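Local coordinates for ferritin (Ulva pertusa, PDB 3VNX), which stores iron inside a 24-subunit protein shell and, as a ferroxidase, oxidises the incoming iron(II), at the interface of chains A and B and the interface of chains A and C. Numbering follows the deposited sequence. Chains: chain A/B/C, ferritin.

Contact 1: the interface of chains A and B. Residues chain A 146, 162, 166; chain B 155-156.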
ATOM      1  N   GLN A 146      35.492 -29.537  33.143  1.00 45.42           N
ATOM      2  CA  GLN A 146      34.883 -30.689  32.497  1.00 52.11           C
ATOM      3  C   GLN A 146      35.551 -31.989  32.979  1.00 50.63           C
ATOM      4  O   GLN A 146      34.906 -33.046  33.039  1.00 45.46           O
ATOM      5  CB  GLN A 146      34.869 -30.534  30.967  1.00 46.85           C
ATOM      6  CG  GLN A 146      36.043 -31.137  30.237  1.00 61.74           C
ATOM      7  CD  GLN A 146      35.910 -32.637  30.038  1.00 53.35           C
ATOM      8  OE1 GLN A 146      34.856 -33.149  29.626  1.00 42.20           O
ATOM      9  NE2 GLN A 146      36.991 -33.350  30.321  1.00 54.23           N
ATOM     10  N   GLU A 162      30.901 -28.507  27.640  1.00 42.72           N
ATOM     11  CA  GLU A 162      31.739 -28.529  26.441  1.00 52.82           C
ATOM     12  C   GLU A 162      31.056 -27.868  25.252  1.00 53.54           C
ATOM     13  O   GLU A 162      31.703 -27.194  24.449  1.00 55.87           O
ATOM     14  CB  GLU A 162      32.245 -29.945  26.119  1.00 42.75           C
ATOM     15  CG  GLU A 162      31.172 -30.997  26.109  0.88 59.08           C
ATOM     16  CD  GLU A 162      31.666 -32.362  26.562  0.94 60.61           C
ATOM     17  OE1 GLU A 162      30.899 -33.330  26.392  1.00 63.13           O
ATOM     18  OE2 GLU A 162      32.801 -32.473  27.088  1.00 55.11           O
ATOM     19  N   LEU A 166      33.025 -24.064  27.074  1.00 41.61           N
ATOM     20  CA  LEU A 166      34.300 -24.599  26.622  1.00 44.21           C
ATOM     21  C   LEU A 166      34.480 -24.228  25.161  1.00 48.03           C
ATOM     22  O   LEU A 166      35.467 -23.602  24.788  1.00 45.08           O
ATOM     23  CB  LEU A 166      34.346 -26.116  26.785  1.00 49.11           C
ATOM     24  CG  LEU A 166      35.678 -26.773  27.174  1.00 51.98           C
ATOM     25  CD1 LEU A 166      35.731 -28.225  26.701  1.00 37.61           C
ATOM     26  CD2 LEU A 166      36.868 -26.005  26.634  1.00 52.14           C
TER
ATOM     27  N   ALA B 155      38.660 -32.348  25.308  1.00 37.35           N
ATOM     28  CA  ALA B 155      37.205 -32.401  25.244  1.00 44.86           C
ATOM     29  C   ALA B 155      36.645 -31.404  24.207  1.00 50.09           C
ATOM     30  O   ALA B 155      35.626 -31.674  23.561  1.00 43.31           O
ATOM     31  CB  ALA B 155      36.601 -32.165  26.633  1.00 43.74           C
ATOM     32  N   ALA B 156      37.325 -30.262  24.053  1.00 43.78           N
ATOM     33  CA  ALA B 156      36.921 -29.251  23.078  1.00 40.30           C
ATOM     34  C   ALA B 156      36.938 -29.815  21.668  1.00 48.86           C
ATOM     35  O   ALA B 156      35.979 -29.634  20.912  1.00 47.78           O
ATOM     36  CB  ALA B 156      37.812 -28.007  23.164  1.00 33.26           C
TER

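Contact 2: the interface of chains A and C. Residues chain A 56, 109-112; chain C 106-108.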
ATOM      1  N   TYR A  56      35.008  -8.682  36.539  1.00 45.46           N
ATOM      2  CA  TYR A  56      35.357  -7.519  37.357  1.00 45.46           C
ATOM      3  C   TYR A  56      36.669  -6.909  36.852  1.00 43.76           C
ATOM      4  O   TYR A  56      36.815  -5.685  36.738  1.00 41.53           O
ATOM      5  CB  TYR A  56      35.491  -7.967  38.810  1.00 43.34           C
ATOM      6  CG  TYR A  56      35.245  -6.926  39.896  1.00 43.30           C
ATOM      7  CD1 TYR A  56      34.111  -6.126  39.889  1.00 40.28           C
ATOM      8  CD2 TYR A  56      36.129  -6.802  40.968  1.00 43.97           C
ATOM      9  CE1 TYR A  56      33.881  -5.202  40.914  1.00 52.24           C
ATOM     10  CE2 TYR A  56      35.916  -5.885  41.989  1.00 46.30           C
ATOM     11  CZ  TYR A  56      34.791  -5.092  41.965  1.00 52.38           C
ATOM     12  OH  TYR A  56      34.583  -4.183  42.984  1.00 45.69           O
ATOM     13  N   LEU A 109      35.227 -11.337  45.786  1.00 48.29           N
ATOM     14  CA  LEU A 109      35.955 -10.861  44.627  1.00 44.54           C
ATOM     15  C   LEU A 109      37.067  -9.953  45.106  1.00 55.17           C
ATOM     16  O   LEU A 109      36.807  -8.955  45.794  1.00 54.70           O
ATOM     17  CB  LEU A 109      35.032 -10.092  43.681  1.00 47.57           C
ATOM     18  CG  LEU A 109      33.817 -10.823  43.094  1.00 51.81           C
ATOM     19  CD1 LEU A 109      33.328 -10.070  41.867  1.00 48.31           C
ATOM     20  CD2 LEU A 109      34.153 -12.262  42.730  1.00 45.67           C
ATOM     21  N   ALA A 110      38.305 -10.310  44.764  1.00 44.88           N
ATOM     22  CA  ALA A 110      39.456  -9.468  45.071  1.00 45.01           C
ATOM     23  C   ALA A 110      39.449  -8.190  44.226  1.00 51.00           C
ATOM     24  O   ALA A 110      38.960  -8.183  43.087  1.00 52.38           O
ATOM     25  CB  ALA A 110      40.749 -10.243  44.848  1.00 45.62           C
ATOM     26  N   ALA A 111      40.000  -7.116  44.783  1.00 51.66           N
ATOM     27  CA  ALA A 111      40.199  -5.878  44.033  1.00 45.05           C
ATOM     28  C   ALA A 111      41.088  -6.163  42.842  1.00 48.35           C
ATOM     29  O   ALA A 111      42.156  -6.757  43.003  1.00 50.48           O
ATOM     30  CB  ALA A 111      40.846  -4.851  44.909  1.00 39.58           C
ATOM     31  N   PRO A 112      40.650  -5.756  41.633  1.00 57.50           N
ATOM     32  CA  PRO A 112      41.457  -5.952  40.418  1.00 38.96           C
ATOM     33  C   PRO A 112      42.511  -4.869  40.298  1.00 49.68           C
ATOM     34  O   PRO A 112      42.409  -3.847  40.977  1.00 44.80           O
ATOM     35  CB  PRO A 112      40.438  -5.777  39.294  1.00 44.30           C
ATOM     36  CG  PRO A 112      39.436  -4.803  39.867  1.00 51.15           C
ATOM     37  CD  PRO A 112      39.346  -5.124  41.341  1.00 49.30           C
TER
ATOM     38  N   LEU C 106      38.399  -0.056  42.111  1.00 41.65           N
ATOM     39  CA  LEU C 106      37.451  -1.115  42.410  1.00 48.01           C
ATOM     40  C   LEU C 106      37.946  -1.887  43.616  1.00 50.71           C
ATOM     41  O   LEU C 106      39.113  -2.277  43.692  1.00 47.59           O
ATOM     42  CB  LEU C 106      37.269  -2.054  41.208  1.00 50.36           C
ATOM     43  CG  LEU C 106      36.356  -1.550  40.088  1.00 50.29           C
ATOM     44  CD1 LEU C 106      36.220  -2.590  38.987  1.00 43.30           C
ATOM     45  CD2 LEU C 106      34.990  -1.169  40.654  1.00 45.38           C
ATOM     46  N   LYS C 107      37.039  -2.114  44.552  1.00 50.32           N
ATOM     47  CA  LYS C 107      37.387  -2.694  45.835  1.00 51.95           C
ATOM     48  C   LYS C 107      36.918  -4.144  45.933  1.00 50.44           C
ATOM     49  O   LYS C 107      36.235  -4.644  45.043  1.00 53.90           O
ATOM     50  CB  LYS C 107      36.783  -1.836  46.939  1.00 50.42           C
ATOM     51  CG  LYS C 107      37.271  -0.395  46.896  1.00 49.12           C
ATOM     52  CD  LYS C 107      36.616   0.444  47.987  1.00 60.27           C
ATOM     53  CE  LYS C 107      37.452   1.677  48.325  1.00 65.78           C
ATOM     54  NZ  LYS C 107      36.753   2.564  49.304  1.00 68.68           N
ATOM     55  N   PRO C 108      37.321  -4.844  46.996  1.00 53.26           N
ATOM     56  CA  PRO C 108      36.885  -6.239  47.128  1.00 53.67           C
ATOM     57  C   PRO C 108      35.375  -6.359  47.346  1.00 52.76           C
ATOM     58  O   PRO C 108      34.738  -5.470  47.913  1.00 46.67           O
ATOM     59  CB  PRO C 108      37.631  -6.726  48.377  1.00 43.42           C
ATOM     60  CG  PRO C 108      38.827  -5.852  48.465  1.00 47.58           C
ATOM     61  CD  PRO C 108      38.374  -4.495  47.965  1.00 50.46           C
TER
HETATM   62  O   HOH W   1      34.102  -1.672  44.201  1.00 46.96           O
HETATM   63  O   HOH W   2      41.904  -2.142  42.985  1.00 55.76           O

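Contact 3: the interface of chains A and B. Residues chain A 136, 139, 173; chain B 18, 22, 31-34.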
ATOM      1  N   LYS A 136      43.289 -17.646  27.836  1.00 45.91           N
ATOM      2  CA  LYS A 136      43.972 -18.957  27.823  1.00 51.18           C
ATOM      3  C   LYS A 136      43.866 -19.633  29.191  1.00 51.19           C
ATOM      4  O   LYS A 136      43.526 -20.818  29.289  1.00 46.75           O
ATOM      5  CB  LYS A 136      45.442 -18.820  27.408  1.00 45.20           C
ATOM      6  CG  LYS A 136      45.618 -18.287  25.973  1.00 43.53           C
ATOM      7  CD  LYS A 136      47.065 -17.919  25.643  1.00 47.26           C
ATOM      8  CE  LYS A 136      47.884 -19.138  25.243  1.00 44.59           C
ATOM      9  NZ  LYS A 136      49.323 -18.825  24.961  1.00 40.28           N
ATOM     10  N   PHE A 139      40.484 -20.964  29.596  1.00 43.25           N
ATOM     11  CA  PHE A 139      40.313 -22.141  28.763  1.00 44.04           C
ATOM     12  C   PHE A 139      40.741 -23.374  29.565  1.00 49.90           C
ATOM     13  O   PHE A 139      40.042 -24.403  29.599  1.00 45.80           O
ATOM     14  CB  PHE A 139      41.147 -21.995  27.497  1.00 43.08           C
ATOM     15  CG  PHE A 139      41.003 -23.131  26.528  1.00 47.49           C
ATOM     16  CD1 PHE A 139      39.886 -23.949  26.549  1.00 48.85           C
ATOM     17  CD2 PHE A 139      41.988 -23.368  25.579  1.00 43.61           C
ATOM     18  CE1 PHE A 139      39.759 -25.001  25.646  1.00 46.53           C
ATOM     19  CE2 PHE A 139      41.874 -24.394  24.672  1.00 47.25           C
ATOM     20  CZ  PHE A 139      40.750 -25.225  24.707  1.00 54.98           C
ATOM     21  N   VAL A 173      39.639 -17.344  22.599  1.00 34.20           N
ATOM     22  CA  VAL A 173      41.094 -17.333  22.586  1.00 38.81           C
ATOM     23  C   VAL A 173      41.676 -16.933  21.232  1.00 43.81           C
ATOM     24  O   VAL A 173      42.559 -16.074  21.168  1.00 40.72           O
ATOM     25  CB  VAL A 173      41.707 -18.683  23.000  1.00 46.37           C
ATOM     26  CG1 VAL A 173      43.199 -18.709  22.637  1.00 33.31           C
ATOM     27  CG2 VAL A 173      41.489 -18.935  24.489  1.00 42.59           C
TER
ATOM     28  N   GLU B  18      50.888 -17.762  32.052  1.00 56.74           N
ATOM     29  CA  GLU B  18      50.356 -17.462  30.726  1.00 56.10           C
ATOM     30  C   GLU B  18      50.853 -16.117  30.236  1.00 47.12           C
ATOM     31  O   GLU B  18      51.163 -15.944  29.058  1.00 45.22           O
ATOM     32  CB  GLU B  18      48.827 -17.467  30.753  1.00 50.87           C
ATOM     33  CG  GLU B  18      48.231 -18.796  31.186  1.00 59.13           C
ATOM     34  CD  GLU B  18      48.577 -19.940  30.236  1.00 68.04           C
ATOM     35  OE1 GLU B  18      48.769 -19.692  29.021  1.00 64.05           O
ATOM     36  OE2 GLU B  18      48.647 -21.094  30.707  1.00 73.66           O
ATOM     37  N   VAL B  22      52.928 -15.385  26.846  1.00 49.96           N
ATOM     38  CA  VAL B  22      52.409 -14.507  25.814  1.00 53.87           C
ATOM     39  C   VAL B  22      53.362 -13.354  25.490  1.00 57.20           C
ATOM     40  O   VAL B  22      53.627 -13.076  24.309  1.00 51.38           O
ATOM     41  CB  VAL B  22      51.011 -13.947  26.197  1.00 51.89           C
ATOM     42  CG1 VAL B  22      50.674 -12.709  25.360  1.00 47.48           C
ATOM     43  CG2 VAL B  22      49.936 -15.035  26.051  1.00 46.34           C
ATOM     44  N   TYR B  31      49.932 -17.789  19.151  1.00 49.16           N
ATOM     45  CA  TYR B  31      49.707 -17.261  20.488  1.00 41.51           C
ATOM     46  C   TYR B  31      48.545 -17.971  21.160  1.00 45.93           C
ATOM     47  O   TYR B  31      48.339 -17.835  22.365  1.00 46.08           O
ATOM     48  CB  TYR B  31      49.395 -15.771  20.443  1.00 46.75           C
ATOM     49  CG  TYR B  31      50.390 -14.934  19.688  1.00 50.21           C
ATOM     50  CD1 TYR B  31      51.756 -15.213  19.741  1.00 45.19           C
ATOM     51  CD2 TYR B  31      49.965 -13.843  18.933  1.00 51.72           C
ATOM     52  CE1 TYR B  31      52.666 -14.426  19.051  1.00 50.71           C
ATOM     53  CE2 TYR B  31      50.867 -13.057  18.234  1.00 53.94           C
ATOM     54  CZ  TYR B  31      52.213 -13.347  18.296  1.00 47.50           C
ATOM     55  OH  TYR B  31      53.098 -12.552  17.598  1.00 46.16           O
ATOM     56  N   ALA B  32      47.770 -18.707  20.370  1.00 45.32           N
ATOM     57  CA  ALA B  32      46.488 -19.227  20.838  1.00 44.28           C
ATOM     58  C   ALA B  32      46.598 -20.637  21.423  1.00 46.20           C
ATOM     59  O   ALA B  32      45.867 -20.995  22.353  1.00 49.68           O
ATOM     60  CB  ALA B  32      45.452 -19.202  19.697  1.00 36.04           C
ATOM     61  N   ARG B  33      47.518 -21.426  20.877  1.00 44.29           N
ATOM     62  CA  ARG B  33      47.600 -22.851  21.191  1.00 53.62           C
ATOM     63  C   ARG B  33      47.621 -23.164  22.690  1.00 45.04           C
ATOM     64  O   ARG B  33      48.469 -22.666  23.423  1.00 47.69           O
ATOM     65  CB  ARG B  33      48.817 -23.459  20.509  1.00 43.14           C
ATOM     66  CG  ARG B  33      48.795 -24.967  20.464  1.00 49.83           C
ATOM     67  CD  ARG B  33      49.972 -25.486  19.656  1.00 46.11           C
ATOM     68  NE  ARG B  33      49.887 -26.927  19.498  1.00 52.32           N
ATOM     69  CZ  ARG B  33      50.166 -27.578  18.377  1.00 47.28           C
ATOM     70  NH1 ARG B  33      50.554 -26.913  17.296  1.00 41.96           N
ATOM     71  NH2 ARG B  33      50.044 -28.898  18.336  1.00 51.71           N
ATOM     72  N   VAL B  34      46.671 -23.983  23.130  1.00 38.69           N
ATOM     73  CA  VAL B  34      46.585 -24.385  24.525  1.00 44.87           C
ATOM     74  C   VAL B  34      46.185 -25.850  24.622  1.00 50.73           C
ATOM     75  O   VAL B  34      45.089 -26.230  24.188  1.00 47.07           O
ATOM     76  CB  VAL B  34      45.523 -23.572  25.293  1.00 48.00           C
ATOM     77  CG1 VAL B  34      45.101 -24.323  26.564  1.00 45.54           C
ATOM     78  CG2 VAL B  34      46.021 -22.187  25.613  1.00 36.58           C
TER
HETATM   79  O   HOH W   3      50.086 -18.152  27.547  1.00 46.17           O

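Contact 4: the interface of chains A and C. Residues chain A 59, 62, 80, 83-84; chain C 52, 87, 91, 94.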
ATOM      1  N   HIS A  59      36.070  -5.052  33.803  1.00 39.63           N
ATOM      2  CA  HIS A  59      35.449  -3.777  34.110  1.00 41.61           C
ATOM      3  C   HIS A  59      36.518  -2.758  34.520  1.00 46.49           C
ATOM      4  O   HIS A  59      36.426  -1.572  34.181  1.00 39.40           O
ATOM      5  CB  HIS A  59      34.389  -3.926  35.197  1.00 41.86           C
ATOM      6  CG  HIS A  59      33.291  -2.919  35.091  1.00 43.76           C
ATOM      7  ND1 HIS A  59      32.145  -2.979  35.860  1.00 46.33           N
ATOM      8  CD2 HIS A  59      33.150  -1.834  34.293  1.00 37.25           C
ATOM      9  CE1 HIS A  59      31.355  -1.967  35.545  1.00 41.42           C
ATOM     10  NE2 HIS A  59      31.945  -1.253  34.599  1.00 42.10           N
ATOM     11  N   HIS A  62      38.210  -1.477  31.478  1.00 47.09           N
ATOM     12  CA  HIS A  62      37.349  -0.498  30.851  1.00 48.99           C
ATOM     13  C   HIS A  62      37.595   0.896  31.431  1.00 50.59           C
ATOM     14  O   HIS A  62      37.746   1.884  30.688  1.00 43.86           O
ATOM     15  CB  HIS A  62      35.883  -0.880  31.027  1.00 37.69           C
ATOM     16  CG  HIS A  62      34.955   0.277  30.871  1.00 43.81           C
ATOM     17  ND1 HIS A  62      34.608   0.791  29.638  1.00 43.13           N
ATOM     18  CD2 HIS A  62      34.326   1.048  31.793  1.00 49.67           C
ATOM     19  CE1 HIS A  62      33.791   1.817  29.808  1.00 47.71           C
ATOM     20  NE2 HIS A  62      33.604   1.992  31.106  1.00 47.92           N
ATOM     21  N   LYS A  80      34.037  -3.066  28.485  1.00 39.36           N
ATOM     22  CA  LYS A  80      32.745  -3.072  29.153  1.00 45.37           C
ATOM     23  C   LYS A  80      31.925  -4.263  28.654  1.00 44.85           C
ATOM     24  O   LYS A  80      31.312  -4.980  29.452  1.00 44.78           O
ATOM     25  CB  LYS A  80      31.986  -1.755  28.955  1.00 38.18           C
ATOM     26  CG  LYS A  80      30.561  -1.776  29.531  1.00 46.44           C
ATOM     27  CD  LYS A  80      30.533  -2.265  30.992  1.00 46.48           C
ATOM     28  CE  LYS A  80      29.217  -1.911  31.698  1.00 47.17           C
ATOM     29  NZ  LYS A  80      28.025  -2.564  31.087  1.00 48.99           N
ATOM     30  N   SER A  83      33.199  -7.422  29.908  1.00 35.26           N
ATOM     31  CA  SER A  83      32.770  -7.535  31.302  1.00 44.91           C
ATOM     32  C   SER A  83      31.316  -8.015  31.436  1.00 46.44           C
ATOM     33  O   SER A  83      31.027  -8.947  32.196  1.00 41.29           O
ATOM     34  CB  SER A  83      32.990  -6.237  32.076  1.00 38.72           C
ATOM     35  OG  SER A  83      32.459  -6.374  33.385  1.00 40.64           O
ATOM     36  N   ASP A  84      30.407  -7.385  30.698  1.00 41.84           N
ATOM     37  CA  ASP A  84      29.028  -7.875  30.635  1.00 44.72           C
ATOM     38  C   ASP A  84      28.980  -9.360  30.263  1.00 46.50           C
ATOM     39  O   ASP A  84      28.253 -10.150  30.887  1.00 39.97           O
ATOM     40  CB  ASP A  84      28.201  -7.085  29.607  1.00 41.15           C
ATOM     41  CG  ASP A  84      28.066  -5.613  29.957  1.00 41.44           C
ATOM     42  OD1 ASP A  84      28.403  -5.225  31.092  1.00 47.50           O
ATOM     43  OD2 ASP A  84      27.626  -4.834  29.087  1.00 55.03           O
TER
ATOM     44  N   TYR C  52      28.074  -1.840  43.614  1.00 42.83           N
ATOM     45  CA  TYR C  52      28.620  -3.111  43.155  1.00 43.13           C
ATOM     46  C   TYR C  52      28.345  -4.239  44.155  1.00 38.00           C
ATOM     47  O   TYR C  52      27.979  -5.338  43.743  1.00 43.64           O
ATOM     48  CB  TYR C  52      30.109  -3.001  42.812  1.00 42.50           C
ATOM     49  CG  TYR C  52      30.444  -3.470  41.406  1.00 44.31           C
ATOM     50  CD1 TYR C  52      30.066  -4.739  40.972  1.00 42.97           C
ATOM     51  CD2 TYR C  52      31.140  -2.647  40.515  1.00 40.96           C
ATOM     52  CE1 TYR C  52      30.360  -5.182  39.683  1.00 41.38           C
ATOM     53  CE2 TYR C  52      31.456  -3.081  39.220  1.00 37.12           C
ATOM     54  CZ  TYR C  52      31.058  -4.355  38.810  1.00 48.35           C
ATOM     55  OH  TYR C  52      31.354  -4.818  37.535  1.00 45.24           O
ATOM     56  N   ARG C  87      24.356  -2.814  39.207  1.00 38.75           N
ATOM     57  CA  ARG C  87      25.668  -2.872  38.567  1.00 42.04           C
ATOM     58  C   ARG C  87      25.812  -1.721  37.588  1.00 44.21           C
ATOM     59  O   ARG C  87      26.885  -1.136  37.457  1.00 43.75           O
ATOM     60  CB  ARG C  87      25.867  -4.208  37.848  1.00 37.06           C
ATOM     61  CG  ARG C  87      27.130  -4.283  37.025  1.00 39.27           C
ATOM     62  CD  ARG C  87      27.445  -5.724  36.638  1.00 44.48           C
ATOM     63  NE  ARG C  87      28.547  -5.835  35.678  1.00 36.78           N
ATOM     64  CZ  ARG C  87      28.422  -5.682  34.361  1.00 45.78           C
ATOM     65  NH1 ARG C  87      27.231  -5.391  33.826  1.00 39.19           N
ATOM     66  NH2 ARG C  87      29.489  -5.822  33.571  1.00 44.87           N
ATOM     67  N   HIS C  91      28.387   1.385  37.280  1.00 38.45           N
ATOM     68  CA  HIS C  91      28.941   1.826  35.996  1.00 43.44           C
ATOM     69  C   HIS C  91      28.783   3.333  35.706  1.00 45.38           C
ATOM     70  O   HIS C  91      29.693   3.966  35.143  1.00 39.30           O
ATOM     71  CB  HIS C  91      28.332   1.012  34.850  1.00 46.66           C
ATOM     72  CG  HIS C  91      28.969   1.278  33.521  1.00 55.13           C
ATOM     73  ND1 HIS C  91      30.223   0.810  33.189  1.00 50.10           N
ATOM     74  CD2 HIS C  91      28.529   1.975  32.441  1.00 45.34           C
ATOM     75  CE1 HIS C  91      30.527   1.201  31.961  1.00 47.60           C
ATOM     76  NE2 HIS C  91      29.515   1.906  31.488  1.00 46.46           N
ATOM     77  N   MET C  94      31.232   5.174  37.836  1.00 38.84           N
ATOM     78  CA  MET C  94      32.562   5.041  37.253  1.00 44.95           C
ATOM     79  C   MET C  94      32.702   5.985  36.076  1.00 40.10           C
ATOM     80  O   MET C  94      33.728   6.661  35.908  1.00 39.03           O
ATOM     81  CB  MET C  94      32.812   3.589  36.839  1.00 39.36           C
ATOM     82  CG  MET C  94      32.666   2.619  38.012  1.00 41.39           C
ATOM     83  SD  MET C  94      32.519   0.883  37.566  1.00 43.89           S
ATOM     84  CE  MET C  94      34.104   0.613  36.747  1.00 43.18           C
TER

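Contact 1: the interface of chains A and B
The methyl group of B:Ala155 sits over the face of the side-chain amide of A:Gln146, and this is the tight part of the contact. Its CB is 3.5 Å from the amide carbon CD of A:Gln146 and stands almost directly above that carbon, so the oxygen OE1 and the nitrogen NE2 flank it at only slightly greater range. The glutamine chain turns at its second torsion (chi2 80°), which presents the broad face of the amide, instead of its rim, to the neighbour. An amide suits this place because its face accepts a methyl while its polar atoms point away along the rim. Alanine suits the other side because its single methyl lets the start of the helix come close to the amide face. Packing is looser round this core. The carboxylate oxygen OE2 of A:Glu162 comes to 3.8 Å from the same CB of B:Ala155, a van der Waals approach. On the other flank A:Leu166 reaches over with its branch CD1, 3.7 Å from the backbone N of B:Ala156, while CD2 is 4.1 Å from CB of B:Ala156. The forked leucine thus covers the first turn of the partner helix with light contacts. This is one patch of an interface that lacks exact two-fold symmetry. In the fold, the first residues of helix 155-201 of chain B rest on the surface where helices 123-151 and 155-201 of chain A run side by side.

Contact 2: the interface of chains A and C
A:Leu109 to A:Pro112 and C:Leu106 to C:Pro108 are extended loop segments that run roughly antiparallel where the two chains meet, with A:Ala111 (phi -59°, psi 128°) facing the carbonyl of C:Leu106. The chief side chain is A:Tyr56, which projects from helix 38-66 to the loop of chain C, its CG anti to the backbone N. Its phenol OH donates a hydrogen bond of 2.7 Å to the backbone O of C:Lys107, approaching in the carbonyl plane at a C=O to donor angle of 146°. The same O lies at the edge of the tyrosine ring. Tyrosine fits here because it offers both a long-reaching hydroxyl and a broad apolar ring. One ring face receives CD1 of C:Leu106, 4.0 Å above the plane and toward the rim, and the opposite face is covered by CD1 of A:Leu109 from the ring's own chain. CB of C:Leu106 is also used, lying 3.7 Å from CD of A:Pro112, with the two side chains crossing at about a right angle. Proline suits such a loop, since its ring gives a stiff apolar wall and holds the backbone extended. C:Pro108 does the same opposite, setting its CD 3.9 Å from CB of A:Ala111. Because the whole interface is two-fold, each contact recurs with the chains exchanged. Two waters complete the join: water 1 links A:Tyr56 OH to C:Lys107 N, and water 2 lies 2.7 Å from O of A:Pro112 and 2.9 Å from O of C:Leu106.

Contact 3: the interface of chains A and B
The ammonium nitrogen NZ of A:Lys136 is held by chain B directly and through a water. A:Lys136 NZ donates a hydrogen bond of 2.9 Å to the backbone O of B:Tyr31, coming from above the carbonyl plane, 39° out of it. A:Lys136 NZ also bonds at 2.8 Å to water 3, which in turn bonds both the backbone O and the carboxylate OE1 of B:Glu18. The carboxylate therefore meets the lysine through water; with A:Lys136 NZ and B:Glu18 OE1 4.2 Å apart, its negative charge would be expected to favour the ammonium. A kink at the third torsion of A:Lys136 (chi3 82°) steers NZ toward these oxygens. Lysine is apt because its methylenes are useful too: CE of A:Lys136 lies 3.6 Å from CG2 of B:Val34, and CD faces CG2 of B:Val22 more distantly. B:Val34 divides its two branches between two partners. While CG2 touches the lysine, CG1 of B:Val34 (chi1 160°) meets CD2 of A:Phe139 at 3.4 Å, obliquely above the rim of the ring. A beta-branched residue is well suited to filling both directions at once. Farther along, CG1 of A:Val173 packs on CB of B:Ala32 at 3.7 Å, where the small methyl lets the loop lie close to the helix. The site fastens helix 16-24 and the loop after it, the N-terminal part of chain B, to the neighbouring subunit, in keeping with a contribution of the plant extension peptide to shell stability.

Contact 4: the interface of chains A and C
Charge pairing joins C:Arg87 to A:Asp84, whose OD1 also accepts from A:Lys80 of its own chain. C:Arg87 grips this oxygen end-on with NH1 and NH2, the shorter bond running from C:Arg87 NH2 to A:Asp84 OD1 at 2.8 Å; A:Lys80 NZ lies 2.7 Å from A:Asp84 OD1. The lysine uses the syn lone pair and NH2 the anti one, whereas NH1 comes from above the carboxylate plane. The guanidinium and carboxylate planes stand 72° apart. Arginine suits the place because its extended chain and flat head still spare an in-plane N-H: C:Arg87 NH2 also donates to A:Ser83 OG at 3.0 Å. Further hydrogen bonds gather round A:His59, whose ring uses both nitrogens. A:His59 ND1 pairs with C:Tyr52 OH at 2.6 Å, nearly straight (170° at H), and A:His59 NE2 with C:His91 ND1 at 3.0 Å, both in the ring plane, so the imidazole's rotation is fixed; donor and acceptor are not decided. Ring contacts supply the rest. C:Met94 lays its flexible CE over the face of A:His59, 3.7 Å from the ring centroid, and A:Lys80 sets its CE over the face of C:His91, 3.5 Å from that centroid. The rings of A:His59 and C:Tyr52 meet edge-to-face. A:His62 stands beside C:His91, crossing it at about a right angle. In the fold, helices 38-66 and 73-99 of one subunit face the same pair in the other across a two-fold interface.

The contacts join chain A to two different neighbours. Contacts 1 and 3, centred about 15 Å apart, both place chain B on helices 123-151 and 155-201 of chain A, contact 1 through the start of a helix and contact 3 through the N-terminal region. Contacts 2 and 4, about 12 Å apart, belong to the two-fold interface with chain C and share helix 38-66 of chain A, which carries A:Tyr56, A:His59 and A:His62. The C-alpha centres of one pair lie about 24 to 28 Å from those of the other. Distinct helical surfaces thus meet distinct partners, consistent with identical chains closing into a 24-subunit shell.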